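Local coordinates for protein TrwG component of type IV secretion system (Bartonella birtlesii, PDB 4JF8) that probably serves as the VirB8-like inner-membrane component of a type IV secretion system, the chain here being its soluble NTF2-like domain, at residues A141-T146 / F164-Y169; S98-I103 / H127-A132; V107-P112 / T119-T124; V43-W48 / Y145-A150. One frame throughout, in Å; residues are numbered along the deposited sequence.

In the fold
The four contacts trace one antiparallel sheet, its strands 101-112, 117-128, 137-147 and 164-173 ordered as along the chain, and helix 42-57 packed on it. Contact 4 opens first, with that helix, and ties it to the end of strand 137-147 across most of the chain. Inside this span contact 2, at the open end of the first hairpin, encloses contact 3 nearer the turn, centres about 24 Å apart. Contact 1 comes last, joining the final two strands about 13 Å from contact 3 between centres and sharing Tyr145 and Thr146 with contact 4. Contact 2 lies farthest out, about 33 Å from contact 4 between centres. Helix on curved sheet is the NTF2-like plan of VirB8 domains.

Contact 1 of 4, residues A141-T146 / F164-Y169; sequences ATIGYT and FQVTSY
Strands 141-146 and 164-169 run antiparallel, the axes of these short segments at 144° and 4.3 Å from each other at the closest point, with the register slipping by one residue between Gly144 and Tyr145. At the slip, Gly144 O accepts from Thr167 N at 2.8 Å, the donor standing above the carbonyl plane, and more weakly from Ser168 N. Gly144 N in turn donates to Ser168 O, and beyond the slip Thr146 and Gln165 exchange a reciprocal pair of backbone bonds. Two residues facing one define a classic beta bulge, here set between the last two strands of the VirB8 sheet, whose face bearing Ile143, Tyr145, Val166 and Tyr169 is covered by helix 42-57. On that face the Tyr169 ring lies alongside Ile143, CD1 being 3.8 Å from Ile143 CG1, while CE1 also reaches Ala141 CB. The placing of Tyr169 CG anti to the backbone N (chi1 -176°) starts the ring off beside Ile143; the phenol OH is hydrogen-bonded to Glu57. Ile143 CG2 meets Val166 CG1 at 3.9 Å. Farther along, the Phe164 ring brings CE1 to 3.7 Å from Tyr145 CD1 and also touches Tyr145 CB; the two ring planes are inclined by 37°. On the other face the methyls of Thr146 and Thr167 meet, CG2 to CG2 3.8 Å, from side chains at about a right angle. Two waters bridge the strands along this side: one donates to Thr142 O and is hydrogen-bonded to Ser168 OG, and a second joins Thr167 OG1 to Tyr145 O, weakly at the latter.

Contact 2 of 4, residues S98-I103 / H127-A132; sequences SNKARI and HDSTGA
The flat groups of Asp128 and His127 leave the hairpin on opposite faces of the sheet. Asp128 meets the facing strand with its carboxylate, OD1 lying 3.5 Å from Ala101 CB, whereas His127 does so only with CB, 4.2 Å from Arg102 O, its imidazole lying farther from that strand. The carboxylate is held from its own strand, OD1 accepting from Gln126 NE2. The guanidinium of Arg102, on the His127 face, is carried away from the contact by a chain extended from CG to NE and forms salt bridges with Asp60 and Asp62. Between the strands, Arg102 and His127 form an antiparallel hydrogen-bonded pair: Arg102 N donates to His127 O at 2.9 Å, and His127 N returns a bond of 2.8 Å to Arg102 O. This is the open end of the hairpin of strands 101-112 and 117-128, where the chain leaves the sheet through a type I beta turn from Asp128 to Gly131. Ser129, inside that turn, reaches back: its N donates almost straight to Lys100 O (2.8 Å, 173° at the hydrogen) from above the carbonyl plane. A water also donates to Lys100 O and is hydrogen-bonded to Ser129 OG. Ser129 OG further touches Lys100 CD at 3.6 Å, where the lysine chain bends at chi2 (-55°). Beyond this bend, Lys100 NZ donates to the side-chain carbonyl OD1 of its neighbour Asn99 at 2.7 Å.

Contact 3 of 4, residues V107-P112 / T119-T124; sequences VRSIQP and TVRFTT
Arg121 O is gripped by two successive backbone amides of the facing strand, Arg108 N at 2.8 Å and, more weakly, Ser109 N at 3.3 Å. Around this doubled acceptor the two arginine side chains cross at about a right angle, their guanidinium planes 56° apart. Arg108 NH1 comes within 3.3 Å of Arg121 NH2, a meeting of like charges that Glu174 probably eases, since its carboxylate forms salt bridges with both residues. Arg121 NH1 donates to Ser109 OG at 2.9 Å, the hydroxyl lying close to the guanidinium plane. Thr123 CG2 covers one face of the Arg108 guanidinium, with Arg121 over the opposite one, and Phe122 O accepts a weak bond from NH2 at the edge. Arg108 NE, buried here, finds no partner. On the other face of the sheet, Val120 CG1 meets Val107 CG1 at 3.9 Å, and Val120 lies alongside Ile110, which also packs on Leu158 of the second subunit. Gln111 N donates nearly straight to Thr119 O. Arg108 and Ser109 thus share Arg121 in a classic beta bulge within the hairpin of strands 101-112 and 117-128, the first two of the sheet.

Contact 4 of 4, residues V43-W48 / Y145-A150; sequences VVDRYW and YTYVGA. With EDO (1,2-ethanediol), chain D.
Asp45 starts from helix 42-57 with CB 3.6 Å from the Tyr145 hydroxyl, and from there its carboxylate divides between two tyrosines of the strand. Set anti to the carbonyl carbon (chi1 -72°), Asp45 CG comes to 3.3 Å from Tyr145 OH. From it OD2 accepts the proton of Tyr145 OH at 2.6 Å, while OD1 accepts that of Tyr147 OH at 2.7 Å. Both hydroxyls come from above the carboxylate plane. The Tyr145 ring stands steeply to that plane (81°), the Tyr147 ring much flatter (29°). Ser39 and Tyr40 add a bond each to OD2 and OD1, so each of the two buried oxygens has at least two partners, an environment that would probably favour the charged carboxylate. In the NTF2-like fold of VirB8 domains, this pins the first helix of this domain, 42-57, to the end of strand 137-147. Tyr147 CE2 also packs against Trp48 CD1 at 4.0 Å, and its OH touches Val44 CG1. At the edge of the indole, near its plane, an ethanediol, probably from the crystallisation liquor, accepts at O2 from Trp48 NE1 (2.9 Å) and is also bonded to Trp48 of the second subunit. Tyr47 OH meanwhile is hydrogen-bonded to Tyr47 OH of that subunit.

Contact 1 of 4, residues A141-T146 / F164-Y169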
# COMPACT_ATOMS: atom_id res chain seq x y z
N ALA A 141 1.00 -9.36 -17.92
CA ALA A 141 1.88 -8.19 -17.98
C ALA A 141 3.31 -8.65 -18.19
O ALA A 141 3.76 -9.57 -17.51
CB ALA A 141 1.81 -7.36 -16.71
N THR A 142 4.00 -8.00 -19.12
CA THR A 142 5.42 -8.25 -19.35
C THR A 142 6.11 -7.00 -18.87
O THR A 142 5.82 -5.90 -19.37
CB THR A 142 5.72 -8.55 -20.83
OG1 THR A 142 4.97 -9.70 -21.24
CG2 THR A 142 7.19 -8.79 -21.05
N ILE A 143 6.98 -7.15 -17.88
CA ILE A 143 7.47 -6.01 -17.11
C ILE A 143 8.99 -6.00 -17.07
O ILE A 143 9.62 -7.01 -16.74
CB ILE A 143 6.96 -6.06 -15.67
CG1 ILE A 143 5.44 -6.30 -15.66
CG2 ILE A 143 7.30 -4.77 -14.93
CD1 ILE A 143 4.81 -6.29 -14.29
N GLY A 144 9.58 -4.87 -17.42
CA GLY A 144 11.00 -4.64 -17.18
C GLY A 144 11.11 -3.76 -15.96
O GLY A 144 10.32 -2.82 -15.78
N TYR A 145 12.09 -4.04 -15.11
CA TYR A 145 12.23 -3.30 -13.85
C TYR A 145 13.67 -3.26 -13.41
O TYR A 145 14.50 -4.05 -13.86
CB TYR A 145 11.33 -3.87 -12.75
CG TYR A 145 11.70 -5.25 -12.28
CD1 TYR A 145 12.49 -5.44 -11.17
CD2 TYR A 145 11.24 -6.38 -12.96
CE1 TYR A 145 12.82 -6.72 -10.72
CE2 TYR A 145 11.57 -7.66 -12.53
CZ TYR A 145 12.34 -7.83 -11.40
OH TYR A 145 12.66 -9.10 -10.95
N THR A 146 13.97 -2.34 -12.50
CA THR A 146 15.29 -2.16 -11.94
C THR A 146 15.11 -1.49 -10.59
O THR A 146 14.02 -1.06 -10.23
CB THR A 146 16.17 -1.30 -12.87
OG1 THR A 146 17.54 -1.39 -12.45
CG2 THR A 146 15.71 0.15 -12.90
N PHE A 164 12.68 1.09 -6.57
CA PHE A 164 12.07 0.24 -7.58
C PHE A 164 11.49 1.10 -8.69
O PHE A 164 10.79 2.06 -8.43
CB PHE A 164 10.95 -0.59 -6.94
CG PHE A 164 10.19 -1.46 -7.92
CD1 PHE A 164 10.72 -2.67 -8.36
CD2 PHE A 164 8.94 -1.09 -8.37
CE1 PHE A 164 10.01 -3.49 -9.23
CE2 PHE A 164 8.25 -1.91 -9.24
CZ PHE A 164 8.78 -3.10 -9.65
N GLN A 165 11.80 0.74 -9.93
CA GLN A 165 11.33 1.46 -11.11
C GLN A 165 10.98 0.47 -12.20
O GLN A 165 11.81 -0.36 -12.60
CB GLN A 165 12.39 2.42 -11.65
CG GLN A 165 12.70 3.59 -10.74
CD GLN A 165 11.60 4.62 -10.71
OE1 GLN A 165 10.59 4.49 -9.98
NE2 GLN A 165 11.76 5.63 -11.51
N VAL A 166 9.74 0.57 -12.67
CA VAL A 166 9.31 -0.15 -13.86
C VAL A 166 9.82 0.63 -15.06
O VAL A 166 9.49 1.82 -15.24
CB VAL A 166 7.80 -0.34 -13.89
CG1 VAL A 166 7.32 -0.84 -15.25
CG2 VAL A 166 7.38 -1.28 -12.78
N THR A 167 10.63 -0.05 -15.89
CA THR A 167 11.28 0.57 -17.05
C THR A 167 10.55 0.27 -18.35
O THR A 167 10.75 0.96 -19.35
CB THR A 167 12.73 0.09 -17.18
OG1 THR A 167 12.72 -1.34 -17.32
CG2 THR A 167 13.54 0.51 -15.95
N SER A 168 9.71 -0.77 -18.34
CA SER A 168 8.83 -1.09 -19.47
C SER A 168 7.64 -1.86 -18.95
O SER A 168 7.78 -2.65 -18.03
CB SER A 168 9.58 -1.87 -20.57
OG SER A 168 9.97 -3.13 -20.14
N TYR A 169 6.49 -1.65 -19.55
CA TYR A 169 5.28 -2.33 -19.11
C TYR A 169 4.31 -2.44 -20.27
O TYR A 169 3.91 -1.44 -20.84
CB TYR A 169 4.64 -1.56 -17.96
CG TYR A 169 3.43 -2.23 -17.37
CD1 TYR A 169 3.56 -3.08 -16.29
CD2 TYR A 169 2.15 -1.99 -17.85
CE1 TYR A 169 2.46 -3.68 -15.71
CE2 TYR A 169 1.05 -2.58 -17.28
CZ TYR A 169 1.21 -3.43 -16.20
OH TYR A 169 0.14 -4.04 -15.59
O HOH W 1 7.86 -4.80 -20.92
O HOH W 2 14.88 -2.84 -16.56

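Contact 2 of 4, residues S98-I103 / H127-A132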
# COMPACT_ATOMS: atom_id res chain seq x y z
N SER A 98 -15.82 7.08 -13.93
CA SER A 98 -16.21 7.87 -12.77
C SER A 98 -16.24 6.97 -11.52
O SER A 98 -15.33 6.19 -11.27
CB SER A 98 -17.57 8.53 -13.06
OG SER A 98 -17.98 9.40 -12.02
N ASN A 99 -17.29 7.09 -10.73
CA ASN A 99 -17.48 6.18 -9.60
C ASN A 99 -18.56 5.16 -9.93
O ASN A 99 -19.15 4.58 -9.01
CB ASN A 99 -17.84 6.95 -8.34
CG ASN A 99 -19.18 7.64 -8.42
OD1 ASN A 99 -19.71 7.88 -9.50
ND2 ASN A 99 -19.73 7.99 -7.26
N LYS A 100 -18.79 4.92 -11.22
CA LYS A 100 -19.88 4.06 -11.64
C LYS A 100 -19.43 2.68 -12.08
O LYS A 100 -20.22 1.87 -12.53
CB LYS A 100 -20.65 4.75 -12.76
CG LYS A 100 -21.27 6.10 -12.35
CD LYS A 100 -22.17 5.95 -11.12
CE LYS A 100 -23.02 7.20 -10.86
NZ LYS A 100 -22.27 8.33 -10.26
N ALA A 101 -18.14 2.39 -11.95
CA ALA A 101 -17.64 1.04 -12.20
C ALA A 101 -16.32 0.86 -11.50
O ALA A 101 -15.59 1.84 -11.29
CB ALA A 101 -17.43 0.80 -13.68
N ARG A 102 -16.04 -0.40 -11.17
CA ARG A 102 -14.74 -0.81 -10.65
C ARG A 102 -14.18 -1.84 -11.61
O ARG A 102 -14.94 -2.62 -12.20
CB ARG A 102 -14.87 -1.46 -9.27
CG ARG A 102 -15.08 -0.52 -8.11
CD ARG A 102 -14.90 -1.19 -6.76
NE ARG A 102 -15.24 -0.29 -5.67
CZ ARG A 102 -16.48 -0.14 -5.22
NH1 ARG A 102 -17.44 -0.89 -5.74
NH2 ARG A 102 -16.75 0.71 -4.24
N ILE A 103 -12.87 -1.87 -11.74
CA ILE A 103 -12.14 -2.95 -12.42
C ILE A 103 -11.33 -3.62 -11.33
O ILE A 103 -10.42 -3.01 -10.76
CB ILE A 103 -11.25 -2.47 -13.56
CG1 ILE A 103 -12.07 -1.81 -14.68
CG2 ILE A 103 -10.51 -3.68 -14.14
CD1 ILE A 103 -11.23 -1.14 -15.73
N HIS A 127 -17.00 -4.41 -12.75
CA HIS A 127 -18.28 -4.45 -12.05
C HIS A 127 -18.86 -3.06 -12.12
O HIS A 127 -18.33 -2.15 -11.50
CB HIS A 127 -18.09 -4.82 -10.59
CG HIS A 127 -17.59 -6.21 -10.38
ND1 HIS A 127 -18.42 -7.22 -9.97
CD2 HIS A 127 -16.36 -6.75 -10.52
CE1 HIS A 127 -17.72 -8.34 -9.88
NE2 HIS A 127 -16.48 -8.08 -10.21
N ASP A 128 -19.96 -2.89 -12.84
CA ASP A 128 -20.62 -1.60 -12.88
C ASP A 128 -21.42 -1.46 -11.59
O ASP A 128 -21.91 -2.44 -11.03
CB ASP A 128 -21.57 -1.50 -14.07
CG ASP A 128 -20.84 -1.45 -15.41
OD1 ASP A 128 -19.62 -1.29 -15.44
OD2 ASP A 128 -21.51 -1.58 -16.45
N SER A 129 -21.56 -0.22 -11.15
CA SER A 129 -22.30 0.08 -9.92
C SER A 129 -23.76 -0.36 -10.04
O SER A 129 -24.40 -0.63 -9.03
CB SER A 129 -22.23 1.58 -9.59
OG SER A 129 -22.75 2.40 -10.60
N THR A 130 -24.28 -0.43 -11.26
CA THR A 130 -25.63 -0.91 -11.48
C THR A 130 -25.82 -2.40 -11.18
O THR A 130 -26.95 -2.88 -11.07
CB THR A 130 -26.02 -0.73 -12.93
OG1 THR A 130 -25.13 -1.50 -13.76
CG2 THR A 130 -26.02 0.75 -13.31
N GLY A 131 -24.72 -3.14 -11.13
CA GLY A 131 -24.74 -4.59 -10.95
C GLY A 131 -24.38 -5.37 -12.21
O GLY A 131 -24.21 -6.57 -12.13
N ALA A 132 -24.27 -4.72 -13.36
CA ALA A 132 -23.78 -5.41 -14.56
C ALA A 132 -22.33 -5.82 -14.35
O ALA A 132 -21.53 -5.07 -13.78
CB ALA A 132 -23.88 -4.52 -15.77
O HOH W 3 -22.85 1.83 -13.60

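Contact 3 of 4, residues V107-P112 / T119-T124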
# COMPACT_ATOMS: atom_id res chain seq x y z
N VAL A 107 -4.22 -11.15 -9.13
CA VAL A 107 -2.92 -11.65 -9.60
C VAL A 107 -2.85 -13.15 -9.32
O VAL A 107 -3.07 -13.58 -8.20
CB VAL A 107 -1.75 -10.91 -8.93
CG1 VAL A 107 -0.43 -11.57 -9.29
CG2 VAL A 107 -1.73 -9.44 -9.34
N ARG A 108 -2.54 -13.92 -10.35
CA ARG A 108 -2.48 -15.39 -10.24
C ARG A 108 -1.07 -15.92 -10.08
O ARG A 108 -0.87 -16.90 -9.39
CB ARG A 108 -3.16 -16.06 -11.44
CG ARG A 108 -4.61 -15.66 -11.69
CD ARG A 108 -5.11 -16.16 -13.05
NE ARG A 108 -4.82 -15.22 -14.14
CZ ARG A 108 -4.76 -15.53 -15.45
NH1 ARG A 108 -4.95 -16.79 -15.84
NH2 ARG A 108 -4.47 -14.59 -16.36
N SER A 109 -0.10 -15.29 -10.74
CA SER A 109 1.31 -15.71 -10.62
C SER A 109 2.21 -14.59 -11.07
O SER A 109 1.82 -13.74 -11.88
CB SER A 109 1.58 -16.99 -11.42
OG SER A 109 1.37 -16.79 -12.79
N ILE A 110 3.43 -14.61 -10.55
CA ILE A 110 4.46 -13.62 -10.88
C ILE A 110 5.75 -14.39 -11.08
O ILE A 110 6.20 -15.10 -10.16
CB ILE A 110 4.67 -12.61 -9.72
CG1 ILE A 110 3.37 -11.87 -9.42
CG2 ILE A 110 5.79 -11.63 -10.08
CD1 ILE A 110 3.43 -10.96 -8.21
N GLN A 111 6.32 -14.27 -12.27
CA GLN A 111 7.54 -15.01 -12.61
C GLN A 111 8.67 -14.06 -13.03
O GLN A 111 8.78 -13.70 -14.20
CB GLN A 111 7.28 -16.03 -13.72
CG GLN A 111 6.27 -17.11 -13.35
CD GLN A 111 6.59 -17.84 -12.04
OE1 GLN A 111 7.75 -17.93 -11.62
NE2 GLN A 111 5.55 -18.37 -11.40
N PRO A 112 9.52 -13.66 -12.08
CA PRO A 112 10.70 -12.91 -12.47
C PRO A 112 11.71 -13.86 -13.08
O PRO A 112 11.75 -15.05 -12.71
CB PRO A 112 11.24 -12.36 -11.14
CG PRO A 112 10.24 -12.73 -10.09
CD PRO A 112 9.46 -13.87 -10.62
N THR A 119 7.01 -11.78 -15.88
CA THR A 119 5.65 -11.85 -16.35
C THR A 119 4.72 -12.00 -15.17
O THR A 119 5.07 -12.63 -14.16
CB THR A 119 5.42 -13.00 -17.34
OG1 THR A 119 5.81 -14.20 -16.72
CG2 THR A 119 6.21 -12.82 -18.58
N VAL A 120 3.56 -11.38 -15.27
CA VAL A 120 2.56 -11.45 -14.24
C VAL A 120 1.26 -11.89 -14.89
O VAL A 120 0.77 -11.19 -15.79
CB VAL A 120 2.35 -10.10 -13.53
CG1 VAL A 120 1.25 -10.21 -12.48
CG2 VAL A 120 3.66 -9.60 -12.92
N ARG A 121 0.70 -13.02 -14.46
CA ARG A 121 -0.60 -13.51 -14.92
C ARG A 121 -1.65 -12.94 -13.99
O ARG A 121 -1.53 -13.13 -12.79
CB ARG A 121 -0.65 -15.03 -14.87
CG ARG A 121 0.14 -15.70 -15.98
CD ARG A 121 0.22 -17.20 -15.82
NE ARG A 121 -1.07 -17.85 -15.77
CZ ARG A 121 -1.60 -18.37 -14.67
NH1 ARG A 121 -0.92 -18.34 -13.53
NH2 ARG A 121 -2.78 -18.95 -14.71
N PHE A 122 -2.63 -12.25 -14.55
CA PHE A 122 -3.70 -11.64 -13.75
C PHE A 122 -4.99 -11.59 -14.51
O PHE A 122 -5.03 -11.63 -15.74
CB PHE A 122 -3.33 -10.22 -13.26
CG PHE A 122 -3.21 -9.18 -14.35
CD1 PHE A 122 -4.22 -8.28 -14.58
CD2 PHE A 122 -2.07 -9.11 -15.15
CE1 PHE A 122 -4.12 -7.32 -15.57
CE2 PHE A 122 -1.96 -8.14 -16.13
CZ PHE A 122 -2.99 -7.24 -16.34
N THR A 123 -6.07 -11.50 -13.75
CA THR A 123 -7.39 -11.33 -14.34
C THR A 123 -7.95 -9.96 -13.98
O THR A 123 -7.62 -9.38 -12.93
CB THR A 123 -8.38 -12.40 -13.87
OG1 THR A 123 -8.60 -12.28 -12.45
CG2 THR A 123 -7.88 -13.80 -14.25
N THR A 124 -8.74 -9.40 -14.88
CA THR A 124 -9.49 -8.20 -14.54
C THR A 124 -10.96 -8.50 -14.81
O THR A 124 -11.32 -9.31 -15.65
CB THR A 124 -9.07 -6.99 -15.36
OG1 THR A 124 -9.36 -7.18 -16.75
CG2 THR A 124 -7.61 -6.74 -15.19
O HOH W 4 3.59 -15.32 -14.53

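Contact 4 of 4, residues V43-W48 / Y145-A150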
# COMPACT_ATOMS: atom_id res chain seq x y z
N VAL A 43 11.41 -12.92 -3.55
CA VAL A 43 10.33 -12.49 -2.65
C VAL A 43 10.14 -10.97 -2.67
O VAL A 43 9.02 -10.46 -2.75
CB VAL A 43 10.54 -13.07 -1.22
CG1 VAL A 43 9.51 -12.53 -0.26
CG2 VAL A 43 10.44 -14.59 -1.23
N VAL A 44 11.24 -10.22 -2.62
CA VAL A 44 11.14 -8.77 -2.67
C VAL A 44 10.72 -8.29 -4.05
O VAL A 44 9.85 -7.41 -4.16
CB VAL A 44 12.43 -8.09 -2.17
CG1 VAL A 44 12.41 -6.61 -2.47
CG2 VAL A 44 12.61 -8.37 -0.68
N ASP A 45 11.25 -8.87 -5.12
CA ASP A 45 10.85 -8.44 -6.45
C ASP A 45 9.35 -8.72 -6.63
O ASP A 45 8.61 -7.89 -7.17
CB ASP A 45 11.62 -9.17 -7.54
CG ASP A 45 13.07 -8.74 -7.67
OD1 ASP A 45 13.59 -7.92 -6.89
OD2 ASP A 45 13.75 -9.30 -8.58
N ARG A 46 8.87 -9.87 -6.17
CA ARG A 46 7.44 -10.19 -6.29
C ARG A 46 6.58 -9.19 -5.52
O ARG A 46 5.52 -8.81 -6.00
CB ARG A 46 7.13 -11.62 -5.82
CG ARG A 46 7.54 -12.69 -6.81
CD ARG A 46 7.17 -14.07 -6.31
NE ARG A 46 7.21 -15.03 -7.41
CZ ARG A 46 7.37 -16.34 -7.29
NH1 ARG A 46 7.55 -16.91 -6.10
NH2 ARG A 46 7.39 -17.08 -8.39
N TYR A 47 7.04 -8.75 -4.35
CA TYR A 47 6.31 -7.73 -3.59
C TYR A 47 6.10 -6.48 -4.44
O TYR A 47 4.96 -5.98 -4.55
CB TYR A 47 7.06 -7.38 -2.30
CG TYR A 47 6.45 -6.23 -1.55
CD1 TYR A 47 5.35 -6.42 -0.73
CD2 TYR A 47 6.92 -4.92 -1.71
CE1 TYR A 47 4.77 -5.37 -0.04
CE2 TYR A 47 6.33 -3.86 -1.03
CZ TYR A 47 5.25 -4.09 -0.21
OH TYR A 47 4.64 -3.05 0.46
N TRP A 48 7.17 -5.96 -5.02
CA TRP A 48 7.08 -4.74 -5.82
C TRP A 48 6.30 -4.91 -7.12
O TRP A 48 5.49 -4.05 -7.48
CB TRP A 48 8.46 -4.11 -6.06
CG TRP A 48 8.99 -3.56 -4.78
CD1 TRP A 48 10.01 -4.07 -4.02
CD2 TRP A 48 8.49 -2.42 -4.07
NE1 TRP A 48 10.16 -3.33 -2.88
CE2 TRP A 48 9.23 -2.31 -2.88
CE3 TRP A 48 7.46 -1.51 -4.31
CZ2 TRP A 48 8.97 -1.30 -1.94
CZ3 TRP A 48 7.23 -0.51 -3.39
CH2 TRP A 48 7.98 -0.42 -2.22
N TYR A 145 12.09 -4.04 -15.11
CA TYR A 145 12.23 -3.30 -13.85
C TYR A 145 13.67 -3.26 -13.41
O TYR A 145 14.50 -4.05 -13.86
CB TYR A 145 11.33 -3.87 -12.75
CG TYR A 145 11.70 -5.25 -12.28
CD1 TYR A 145 12.49 -5.44 -11.17
CD2 TYR A 145 11.24 -6.38 -12.96
CE1 TYR A 145 12.82 -6.72 -10.72
CE2 TYR A 145 11.57 -7.66 -12.53
CZ TYR A 145 12.34 -7.83 -11.40
OH TYR A 145 12.66 -9.10 -10.95
N THR A 146 13.97 -2.34 -12.50
CA THR A 146 15.29 -2.16 -11.94
C THR A 146 15.11 -1.49 -10.59
O THR A 146 14.02 -1.06 -10.23
CB THR A 146 16.17 -1.30 -12.87
OG1 THR A 146 17.54 -1.39 -12.45
CG2 THR A 146 15.71 0.15 -12.90
N TYR A 147 16.20 -1.40 -9.85
CA TYR A 147 16.24 -0.64 -8.59
C TYR A 147 17.34 0.40 -8.72
O TYR A 147 18.50 0.03 -8.93
CB TYR A 147 16.51 -1.55 -7.40
CG TYR A 147 15.46 -2.60 -7.13
CD1 TYR A 147 15.49 -3.84 -7.77
CD2 TYR A 147 14.45 -2.37 -6.21
CE1 TYR A 147 14.54 -4.81 -7.49
CE2 TYR A 147 13.50 -3.32 -5.92
CZ TYR A 147 13.55 -4.54 -6.56
OH TYR A 147 12.63 -5.51 -6.22
N VAL A 148 16.97 1.66 -8.57
CA VAL A 148 17.90 2.77 -8.81
C VAL A 148 18.49 3.34 -7.52
O VAL A 148 19.32 4.24 -7.59
CB VAL A 148 17.26 3.89 -9.66
CG1 VAL A 148 16.72 3.30 -10.97
CG2 VAL A 148 16.18 4.66 -8.91
N GLY A 149 18.10 2.82 -6.36
CA GLY A 149 18.57 3.37 -5.08
C GLY A 149 17.58 4.29 -4.42
O GLY A 149 16.56 4.67 -4.99
N ALA A 150 17.88 4.65 -3.17
CA ALA A 150 16.96 5.45 -2.38
C ALA A 150 16.68 6.78 -3.05
O ALA A 150 17.60 7.48 -3.47
CB ALA A 150 17.57 5.70 -1.01
C1 EDO D . 10.22 -3.04 1.36
O1 EDO D . 11.21 -3.38 2.33
C2 EDO D . 10.05 -4.23 0.43
O2 EDO D . 11.24 -4.29 -0.37